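Long-range contacts in botulinum neurotoxin type G (Clostridium botulinum, PDB 3MPP), which attaches the toxin to the neuronal cell surface through this receptor-binding part of its heavy chain, ahead of delivery of the protease light chain into the cytosol: residues N33-N44 with C189-D200; T115-S123 with L173-D181. The protein carries 4 engineered substitutions. All coordinates share one frame; numbering follows the deposited sequence.

Contact 1: N33-N44 with C189-D200; sequences NDIGNGQFKLNN and CTDTTKFVWIKD
Lys41 and Trp197 face each other across an antiparallel strand pair in the lectin-like, concanavalin-type jelly roll of the N-terminal receptor-binding subdomain. Strand 39-43 runs beside strand 195-200, their directions 157° apart, and the hydrogen-bonded pairs Phe40-Ile198 and Leu42-Val196 hold them together. Lys41 and Trp197 form a non-hydrogen-bonded pair, with side chains on the same face of the sheet. The lysine CB sits 3.5 Å from the centroid of the six-membered ring of Trp197, almost on the ring normal. With CG anti to the backbone N (chi1 -175°) and the rest of the chain fully extended, Lys41 runs on over the indole to the face of Phe195, where NZ makes a cation-pi contact 4.6 Å from the ring centroid; the ammonium also forms a salt bridge with Glu427. On the opposite face of the sheet, Ile198 CB lies over the Phe40 ring, offset toward its rim, and Ile198 CG2 approaches Phe40 CZ to 3.6 Å. Past the strand, the Asn44 amide ties down the turn Asp191-Lys194. Its ND2 donates to Cys189 O at 3.0 Å and to Asp191 O at 2.8 Å, reaching that carbonyl from the face opposite Lys194 N, which also donates to it within the turn.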
loop_
_atom_site.group_PDB
_atom_site.type_symbol
_atom_site.label_atom_id
_atom_site.label_comp_id
_atom_site.label_asym_id
_atom_site.label_seq_id
_atom_site.Cartn_x
_atom_site.Cartn_y
_atom_site.Cartn_z
ATOM N N ASN A 33 -3.723 7.247 14.042
ATOM C CA ASN A 33 -4.322 5.958 14.347
ATOM C C ASN A 33 -3.247 5.057 14.934
ATOM O O ASN A 33 -2.056 5.340 14.794
ATOM C CB ASN A 33 -5.006 5.340 13.121
ATOM C CG ASN A 33 -4.031 4.942 12.038
ATOM O OD1 ASN A 33 -3.018 4.302 12.301
ATOM N ND2 ASN A 33 -4.342 5.315 10.800
ATOM N N ASP A 34 -3.658 3.988 15.609
ATOM C CA ASP A 34 -2.703 3.101 16.262
ATOM C C ASP A 34 -2.378 1.835 15.462
ATOM O O ASP A 34 -1.966 0.827 16.037
ATOM C CB ASP A 34 -3.200 2.726 17.664
ATOM C CG ASP A 34 -4.669 2.323 17.678
ATOM O OD1 ASP A 34 -5.120 1.647 16.729
ATOM O OD2 ASP A 34 -5.376 2.680 18.645
ATOM N N ILE A 35 -2.563 1.877 14.145
ATOM C CA ILE A 35 -2.174 0.744 13.304
ATOM C C ILE A 35 -0.657 0.632 13.313
ATOM O O ILE A 35 0.030 1.618 13.086
ATOM C CB ILE A 35 -2.634 0.926 11.850
ATOM C CG1 ILE A 35 -4.161 1.049 11.783
ATOM C CG2 ILE A 35 -2.128 -0.234 10.992
ATOM C CD1 ILE A 35 -4.685 1.513 10.412
ATOM N N GLY A 36 -0.124 -0.556 13.575
ATOM C CA GLY A 36 1.317 -0.679 13.689
ATOM C C GLY A 36 1.781 0.169 14.862
ATOM O O GLY A 36 1.369 -0.073 15.987
ATOM N N ASN A 37 2.602 1.184 14.629
ATOM C CA ASN A 37 3.033 1.984 15.770
ATOM C C ASN A 37 3.389 3.456 15.583
ATOM O O ASN A 37 4.477 3.854 15.986
ATOM C CB ASN A 37 4.220 1.297 16.449
ATOM C CG ASN A 37 5.463 1.304 15.583
ATOM O OD1 ASN A 37 6.587 1.301 16.086
ATOM N ND2 ASN A 37 5.264 1.326 14.270
ATOM N N GLY A 38 2.526 4.285 15.003
ATOM C CA GLY A 38 1.312 3.918 14.303
ATOM C C GLY A 38 1.333 4.773 13.030
ATOM O O GLY A 38 2.298 4.716 12.277
ATOM N N GLN A 39 0.297 5.571 12.777
ATOM C CA GLN A 39 0.262 6.396 11.564
ATOM C C GLN A 39 -0.244 7.795 11.851
ATOM O O GLN A 39 -1.102 7.962 12.701
ATOM C CB GLN A 39 -0.646 5.762 10.505
ATOM C CG GLN A 39 -0.348 4.291 10.217
ATOM C CD GLN A 39 -1.319 3.704 9.185
ATOM O OE1 GLN A 39 -2.296 4.356 8.778
ATOM N NE2 GLN A 39 -1.054 2.475 8.759
ATOM N N PHE A 40 0.273 8.803 11.142
ATOM C CA PHE A 40 -0.308 10.143 11.262
ATOM C C PHE A 40 -0.580 10.839 9.934
ATOM O O PHE A 40 0.110 10.620 8.945
ATOM C CB PHE A 40 0.481 11.070 12.222
ATOM C CG PHE A 40 1.849 11.457 11.739
ATOM C CD1 PHE A 40 2.023 12.548 10.896
ATOM C CD2 PHE A 40 2.973 10.764 12.173
ATOM C CE1 PHE A 40 3.287 12.928 10.469
ATOM C CE2 PHE A 40 4.245 11.131 11.743
ATOM C CZ PHE A 40 4.403 12.227 10.891
ATOM N N LYS A 41 -1.595 11.693 9.950
ATOM C CA LYS A 41 -2.051 12.403 8.768
ATOM C C LYS A 41 -1.839 13.908 8.954
ATOM O O LYS A 41 -2.337 14.506 9.910
ATOM C CB LYS A 41 -3.539 12.109 8.559
ATOM C CG LYS A 41 -4.171 12.687 7.292
ATOM C CD LYS A 41 -5.681 12.364 7.347
ATOM C CE LYS A 41 -6.478 12.888 6.183
ATOM N NZ LYS A 41 -7.918 12.508 6.365
ATOM N N LEU A 42 -1.099 14.508 8.032
ATOM C CA LEU A 42 -0.955 15.963 7.963
ATOM C C LEU A 42 -1.967 16.537 6.983
ATOM O O LEU A 42 -1.996 16.146 5.817
ATOM C CB LEU A 42 0.456 16.331 7.505
ATOM C CG LEU A 42 1.626 15.801 8.342
ATOM C CD1 LEU A 42 2.954 16.157 7.705
ATOM C CD2 LEU A 42 1.545 16.352 9.766
ATOM N N ASN A 43 -2.790 17.462 7.471
ATOM C CA ASN A 43 -3.742 18.210 6.652
ATOM C C ASN A 43 -3.120 19.549 6.269
ATOM O O ASN A 43 -2.033 19.889 6.744
ATOM C CB ASN A 43 -5.041 18.451 7.437
ATOM C CG ASN A 43 -5.729 17.150 7.863
ATOM O OD1 ASN A 43 -6.058 16.950 9.040
ATOM N ND2 ASN A 43 -5.943 16.266 6.910
ATOM N N ASN A 44 -3.802 20.314 5.418
ATOM C CA ASN A 44 -3.232 21.564 4.942
ATOM C C ASN A 44 -3.626 22.739 5.827
ATOM O O ASN A 44 -4.456 23.560 5.450
ATOM C CB ASN A 44 -3.614 21.852 3.486
ATOM C CG ASN A 44 -2.747 22.951 2.877
ATOM O OD1 ASN A 44 -1.859 23.489 3.545
ATOM N ND2 ASN A 44 -2.996 23.287 1.618
ATOM N N CYS A 189 1.626 24.471 0.215
ATOM C CA CYS A 189 0.643 23.685 -0.528
ATOM C C CYS A 189 -0.604 24.529 -0.801
ATOM O O CYS A 189 -1.177 25.108 0.118
ATOM C CB CYS A 189 0.272 22.411 0.236
ATOM S SG CYS A 189 -0.915 21.394 -0.662
ATOM N N THR A 190 -1.039 24.595 -2.056
ATOM C CA THR A 190 -2.143 25.488 -2.407
ATOM C C THR A 190 -3.522 24.808 -2.461
ATOM O O THR A 190 -4.543 25.465 -2.623
ATOM C CB THR A 190 -1.871 26.224 -3.735
ATOM O OG1 THR A 190 -1.685 25.262 -4.775
ATOM C CG2 THR A 190 -0.620 27.095 -3.619
ATOM N N ASP A 191 -3.553 23.497 -2.300
ATOM C CA ASP A 191 -4.810 22.761 -2.315
ATOM C C ASP A 191 -5.253 22.547 -0.867
ATOM O O ASP A 191 -4.593 21.824 -0.125
ATOM C CB ASP A 191 -4.584 21.431 -3.054
ATOM C CG ASP A 191 -5.800 20.518 -3.033
ATOM O OD1 ASP A 191 -6.807 20.871 -2.391
ATOM O OD2 ASP A 191 -5.736 19.440 -3.665
ATOM N N THR A 192 -6.337 23.202 -0.442
ATOM C CA THR A 192 -6.725 23.138 0.969
ATOM C C THR A 192 -7.211 21.750 1.378
ATOM O O THR A 192 -7.341 21.470 2.559
ATOM C CB THR A 192 -7.798 24.184 1.352
ATOM O OG1 THR A 192 -8.968 23.992 0.542
ATOM C CG2 THR A 192 -7.251 25.617 1.152
ATOM N N THR A 193 -7.480 20.886 0.397
ATOM C CA THR A 193 -7.945 19.540 0.698
ATOM C C THR A 193 -6.808 18.539 0.814
ATOM O O THR A 193 -7.051 17.378 1.134
ATOM C CB THR A 193 -8.940 19.004 -0.364
ATOM O OG1 THR A 193 -8.233 18.699 -1.577
ATOM C CG2 THR A 193 -10.045 20.021 -0.620
ATOM N N LYS A 194 -5.576 18.978 0.562
ATOM C CA LYS A 194 -4.435 18.054 0.531
ATOM C C LYS A 194 -4.155 17.437 1.895
ATOM O O LYS A 194 -4.330 18.078 2.939
ATOM C CB LYS A 194 -3.160 18.748 0.011
ATOM C CG LYS A 194 -1.978 17.781 -0.255
ATOM C CD LYS A 194 -2.296 16.802 -1.405
ATOM C CE LYS A 194 -2.229 17.498 -2.771
ATOM N NZ LYS A 194 -2.771 16.630 -3.880
ATOM N N PHE A 195 -3.729 16.178 1.886
ATOM C CA PHE A 195 -3.230 15.556 3.100
ATOM C C PHE A 195 -2.140 14.579 2.711
ATOM O O PHE A 195 -2.012 14.229 1.539
ATOM C CB PHE A 195 -4.352 14.851 3.878
ATOM C CG PHE A 195 -5.023 13.741 3.107
ATOM C CD1 PHE A 195 -4.513 12.449 3.140
ATOM C CD2 PHE A 195 -6.149 13.998 2.329
ATOM C CE1 PHE A 195 -5.123 11.419 2.416
ATOM C CE2 PHE A 195 -6.756 12.984 1.607
ATOM C CZ PHE A 195 -6.239 11.685 1.652
ATOM N N VAL A 196 -1.340 14.177 3.693
ATOM C CA VAL A 196 -0.295 13.190 3.493
ATOM C C VAL A 196 -0.283 12.290 4.713
ATOM O O VAL A 196 -0.357 12.788 5.838
ATOM C CB VAL A 196 1.115 13.852 3.389
ATOM C CG1 VAL A 196 2.139 12.821 2.954
ATOM C CG2 VAL A 196 1.101 15.030 2.429
ATOM N N TRP A 197 -0.191 10.976 4.505
ATOM C CA TRP A 197 -0.051 10.039 5.627
ATOM C C TRP A 197 1.419 9.651 5.762
ATOM O O TRP A 197 2.104 9.428 4.760
ATOM C CB TRP A 197 -0.900 8.762 5.420
ATOM C CG TRP A 197 -2.367 8.915 5.734
ATOM C CD1 TRP A 197 -3.381 9.202 4.852
ATOM C CD2 TRP A 197 -2.985 8.764 7.019
ATOM N NE1 TRP A 197 -4.591 9.246 5.521
ATOM C CE2 TRP A 197 -4.373 8.971 6.847
ATOM C CE3 TRP A 197 -2.491 8.481 8.309
ATOM C CZ2 TRP A 197 -5.273 8.916 7.917
ATOM C CZ3 TRP A 197 -3.381 8.416 9.362
ATOM C CH2 TRP A 197 -4.762 8.632 9.162
ATOM N N ILE A 198 1.888 9.546 7.004
ATOM C CA ILE A 198 3.263 9.139 7.288
ATOM C C ILE A 198 3.282 8.079 8.396
ATOM O O ILE A 198 2.470 8.131 9.320
ATOM C CB ILE A 198 4.112 10.355 7.729
ATOM C CG1 ILE A 198 4.323 11.308 6.547
ATOM C CG2 ILE A 198 5.456 9.900 8.304
ATOM C CD1 ILE A 198 4.777 12.685 6.949
ATOM N N LYS A 199 4.198 7.118 8.299
ATOM C CA LYS A 199 4.384 6.135 9.352
ATOM C C LYS A 199 5.848 5.726 9.398
ATOM O O LYS A 199 6.591 5.953 8.446
ATOM C CB LYS A 199 3.503 4.894 9.118
ATOM C CG LYS A 199 3.960 4.001 7.967
ATOM C CD LYS A 199 3.124 2.712 7.905
ATOM C CE LYS A 199 3.355 1.938 6.616
ATOM N NZ LYS A 199 2.741 0.559 6.661
ATOM N N ASP A 200 6.247 5.133 10.518
ATOM C CA ASP A 200 7.594 4.598 10.691
ATOM C C ASP A 200 8.681 5.609 10.370
ATOM O O ASP A 200 9.616 5.285 9.643
ATOM C CB ASP A 200 7.789 3.358 9.809
ATOM C CG ASP A 200 6.878 2.214 10.197
ATOM O OD1 ASP A 200 6.497 2.124 11.382
ATOM O OD2 ASP A 200 6.549 1.396 9.313
HETATM O O HOH W 1 4.659 4.605 12.809
HETATM O O HOH W 2 -6.173 19.527 4.104
HETATM O O HOH W 3 0.709 24.443 2.927
#

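Contact 2: T115-S123 with L173-D181; sequences TLIDVNAKS and LDRINSSND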
loop_
_atom_site.group_PDB
_atom_site.type_symbol
_atom_site.label_atom_id
_atom_site.label_comp_id
_atom_site.label_asym_id
_atom_site.label_seq_id
_atom_site.Cartn_x
_atom_site.Cartn_y
_atom_site.Cartn_z
ATOM N N THR A 115 15.988 17.591 -0.808
ATOM C CA THR A 115 16.741 18.798 -1.121
ATOM C C THR A 115 17.719 19.174 -0.015
ATOM O O THR A 115 17.370 19.156 1.171
ATOM C CB THR A 115 15.806 20.004 -1.379
ATOM O OG1 THR A 115 14.965 19.735 -2.511
ATOM C CG2 THR A 115 16.621 21.257 -1.637
ATOM N N LEU A 116 18.947 19.501 -0.419
ATOM C CA LEU A 116 19.971 20.004 0.487
ATOM C C LEU A 116 20.267 21.441 0.113
ATOM O O LEU A 116 20.452 21.761 -1.060
ATOM C CB LEU A 116 21.251 19.172 0.381
ATOM C CG LEU A 116 21.173 17.731 0.887
ATOM C CD1 LEU A 116 22.395 16.939 0.432
ATOM C CD2 LEU A 116 21.043 17.706 2.401
ATOM N N ILE A 117 20.291 22.315 1.112
ATOM C CA ILE A 117 20.538 23.726 0.881
ATOM C C ILE A 117 21.651 24.201 1.800
ATOM O O ILE A 117 21.605 23.976 3.015
ATOM C CB ILE A 117 19.269 24.565 1.129
ATOM C CG1 ILE A 117 18.110 24.023 0.288
ATOM C CG2 ILE A 117 19.535 26.049 0.839
ATOM C CD1 ILE A 117 16.831 24.810 0.418
ATOM N N ASP A 118 22.664 24.837 1.217
ATOM C CA ASP A 118 23.796 25.320 1.996
ATOM C C ASP A 118 23.525 26.695 2.610
ATOM O O ASP A 118 22.432 27.261 2.468
ATOM C CB ASP A 118 25.086 25.331 1.162
ATOM C CG ASP A 118 25.038 26.321 0.006
ATOM O OD1 ASP A 118 24.175 27.232 0.014
ATOM O OD2 ASP A 118 25.879 26.190 -0.911
ATOM N N VAL A 119 24.534 27.225 3.292
ATOM C CA VAL A 119 24.401 28.478 4.027
ATOM C C VAL A 119 24.239 29.697 3.121
ATOM O O VAL A 119 23.919 30.793 3.593
ATOM C CB VAL A 119 25.608 28.692 4.950
ATOM C CG1 VAL A 119 25.435 27.889 6.231
ATOM C CG2 VAL A 119 26.887 28.297 4.229
ATOM N N ASN A 120 24.468 29.510 1.825
ATOM C CA ASN A 120 24.327 30.601 0.864
ATOM C C ASN A 120 23.022 30.510 0.071
ATOM O O ASN A 120 22.788 31.292 -0.852
ATOM C CB ASN A 120 25.526 30.631 -0.081
ATOM C CG ASN A 120 26.812 31.022 0.623
ATOM O OD1 ASN A 120 27.829 30.337 0.508
ATOM N ND2 ASN A 120 26.774 32.134 1.359
ATOM N N ALA A 121 22.183 29.549 0.451
ATOM C CA ALA A 121 20.913 29.282 -0.219
ATOM C C ALA A 121 21.084 28.620 -1.587
ATOM O O ALA A 121 20.182 28.667 -2.424
ATOM C CB ALA A 121 20.060 30.548 -0.324
ATOM N N LYS A 122 22.237 27.995 -1.805
ATOM C CA LYS A 122 22.432 27.168 -2.990
ATOM C C LYS A 122 21.912 25.751 -2.746
ATOM O O LYS A 122 22.347 25.071 -1.812
ATOM C CB LYS A 122 23.909 27.118 -3.377
ATOM C CG LYS A 122 24.223 26.125 -4.487
ATOM C CD LYS A 122 25.724 26.047 -4.749
ATOM C CE LYS A 122 26.035 25.171 -5.953
ATOM N NZ LYS A 122 27.454 24.727 -5.974
ATOM N N SER A 123 20.996 25.298 -3.596
ATOM C CA SER A 123 20.344 24.005 -3.383
ATOM C C SER A 123 20.606 22.992 -4.492
ATOM O O SER A 123 20.878 23.351 -5.638
ATOM C CB SER A 123 18.840 24.190 -3.235
ATOM O OG SER A 123 18.256 24.505 -4.488
ATOM N N LEU A 173 28.804 23.237 -3.753
ATOM C CA LEU A 173 28.358 22.658 -2.493
ATOM C C LEU A 173 29.084 23.287 -1.305
ATOM O O LEU A 173 30.277 23.069 -1.114
ATOM C CB LEU A 173 28.554 21.135 -2.507
ATOM C CG LEU A 173 29.937 20.550 -2.198
ATOM C CD1 LEU A 173 30.045 20.186 -0.723
ATOM C CD2 LEU A 173 30.218 19.329 -3.051
ATOM N N ASP A 174 28.366 24.082 -0.516
ATOM C CA ASP A 174 28.933 24.662 0.701
ATOM C C ASP A 174 28.546 23.851 1.936
ATOM O O ASP A 174 28.289 22.649 1.844
ATOM C CB ASP A 174 28.512 26.127 0.871
ATOM C CG ASP A 174 29.579 27.104 0.403
ATOM O OD1 ASP A 174 29.685 28.199 0.996
ATOM O OD2 ASP A 174 30.319 26.779 -0.550
ATOM N N ARG A 175 28.509 24.512 3.088
ATOM C CA ARG A 175 28.167 23.847 4.342
ATOM C C ARG A 175 26.653 23.808 4.569
ATOM O O ARG A 175 25.941 24.757 4.236
ATOM C CB ARG A 175 28.875 24.525 5.520
ATOM C CG ARG A 175 28.936 23.676 6.781
ATOM C CD ARG A 175 27.685 23.835 7.629
ATOM N NE ARG A 175 27.383 22.626 8.391
ATOM C CZ ARG A 175 28.019 22.258 9.499
ATOM N NH1 ARG A 175 29.004 23.004 9.980
ATOM N NH2 ARG A 175 27.673 21.140 10.124
ATOM N N ILE A 176 26.172 22.705 5.138
ATOM C CA ILE A 176 24.744 22.525 5.396
ATOM C C ILE A 176 24.450 22.526 6.894
ATOM O O ILE A 176 24.897 21.638 7.625
ATOM C CB ILE A 176 24.214 21.198 4.806
ATOM C CG1 ILE A 176 24.796 20.944 3.413
ATOM C CG2 ILE A 176 22.687 21.205 4.767
ATOM C CD1 ILE A 176 24.319 21.916 2.358
ATOM N N ASN A 177 23.688 23.520 7.339
ATOM C CA ASN A 177 23.316 23.641 8.748
ATOM C C ASN A 177 22.521 22.448 9.279
ATOM O O ASN A 177 21.790 21.786 8.533
ATOM C CB ASN A 177 22.525 24.932 8.983
ATOM C CG ASN A 177 23.413 26.166 9.019
ATOM O OD1 ASN A 177 24.635 26.075 8.882
ATOM N ND2 ASN A 177 22.796 27.331 9.197
ATOM N N SER A 178 22.676 22.181 10.574
ATOM C CA SER A 178 21.890 21.150 11.244
ATOM C C SER A 178 20.958 21.802 12.259
ATOM O O SER A 178 21.375 22.673 13.021
ATOM C CB SER A 178 22.803 20.145 11.946
ATOM O OG SER A 178 23.451 20.742 13.056
ATOM N N SER A 179 19.698 21.384 12.266
ATOM C CA SER A 179 18.720 21.954 13.187
ATOM C C SER A 179 18.312 20.967 14.283
ATOM O O SER A 179 18.342 19.752 14.085
ATOM C CB SER A 179 17.488 22.439 12.424
ATOM O OG SER A 179 16.572 23.083 13.293
ATOM N N ASN A 180 17.940 21.507 15.440
ATOM C CA ASN A 180 17.453 20.700 16.553
ATOM C C ASN A 180 16.001 20.283 16.357
ATOM O O ASN A 180 15.520 19.348 17.000
ATOM C CB ASN A 180 17.583 21.469 17.870
ATOM C CG ASN A 180 19.022 21.733 18.253
ATOM O OD1 ASN A 180 19.872 20.844 18.177
ATOM N ND2 ASN A 180 19.304 22.959 18.677
ATOM N N ASP A 181 15.302 20.985 15.473
ATOM C CA ASP A 181 13.894 20.692 15.223
ATOM C C ASP A 181 13.657 20.024 13.879
ATOM O O ASP A 181 14.248 20.405 12.865
ATOM C CB ASP A 181 13.063 21.972 15.295
ATOM C CG ASP A 181 12.881 22.469 16.710
ATOM O OD1 ASP A 181 13.220 21.719 17.649
ATOM O OD2 ASP A 181 12.395 23.606 16.881
#
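The carboxylate of Asp118, in the turn after strand 111-117, reaches across to the backbone of Asp174 in the irregular segment 173-181. CG lies between the backbone N and carbonyl carbon (chi1 65°), which folds the group back over its own turn and divides the work of its oxygens. OD1 accepts from Asn120 N at 2.9 Å, closing an Asx turn, and from Lys122 N at 2.8 Å, the two donors arriving from opposite faces of the carboxylate plane. OD2 offers its anti lone pair across the contact to Asp174 N at 3.3 Å, a long and bent bond. The Asp174 carboxylate is turned 61° from that of Asp118; the three N-H groups on Asp118 would probably offset the repulsion between the two acids. Beside them, Val119 N makes a weak bond to Arg175 O, while Val119 CG1, anti to the carbonyl carbon (chi1 -81°), meets Asn177 OD1 at 3.3 Å; the other end of that amide, ND2, donates to Lys98 O. Ile176 bends at both torsions, laying CD1 3.5 Å from Asp118 CA and CG2 against Ile117 O. Together these contacts fasten an irregular surface loop to a type I beta turn, Asp118-Ala121, in the hairpin joining strands 111-117 and 123-129 of the jelly-roll sheet.

In the fold
Both contacts belong to the N-terminal receptor-binding subdomain, but they involve different sheets of its jelly roll. Contact 1 pairs strands 39-43 and 195-204 in one antiparallel sheet; contact 2 lies at the end of strand 111-117, next to the edge strand 123-129 of the seven-stranded sheet. Their centres are 26 Å apart and their nearest atoms about 12 Å. Along the chain, both segments of contact 2 fall between those of contact 1, so contact 1 pairs an early strand with a late one, and the chain between them includes the hairpin and loop of contact 2. Strand 181-187 links the two: it begins at Asp181, where segment 173-181 ends, and its Leu186 packs against Leu42 and Val196. Both contacts lie away from the inferred ganglioside-binding motif of the C-terminal subdomain.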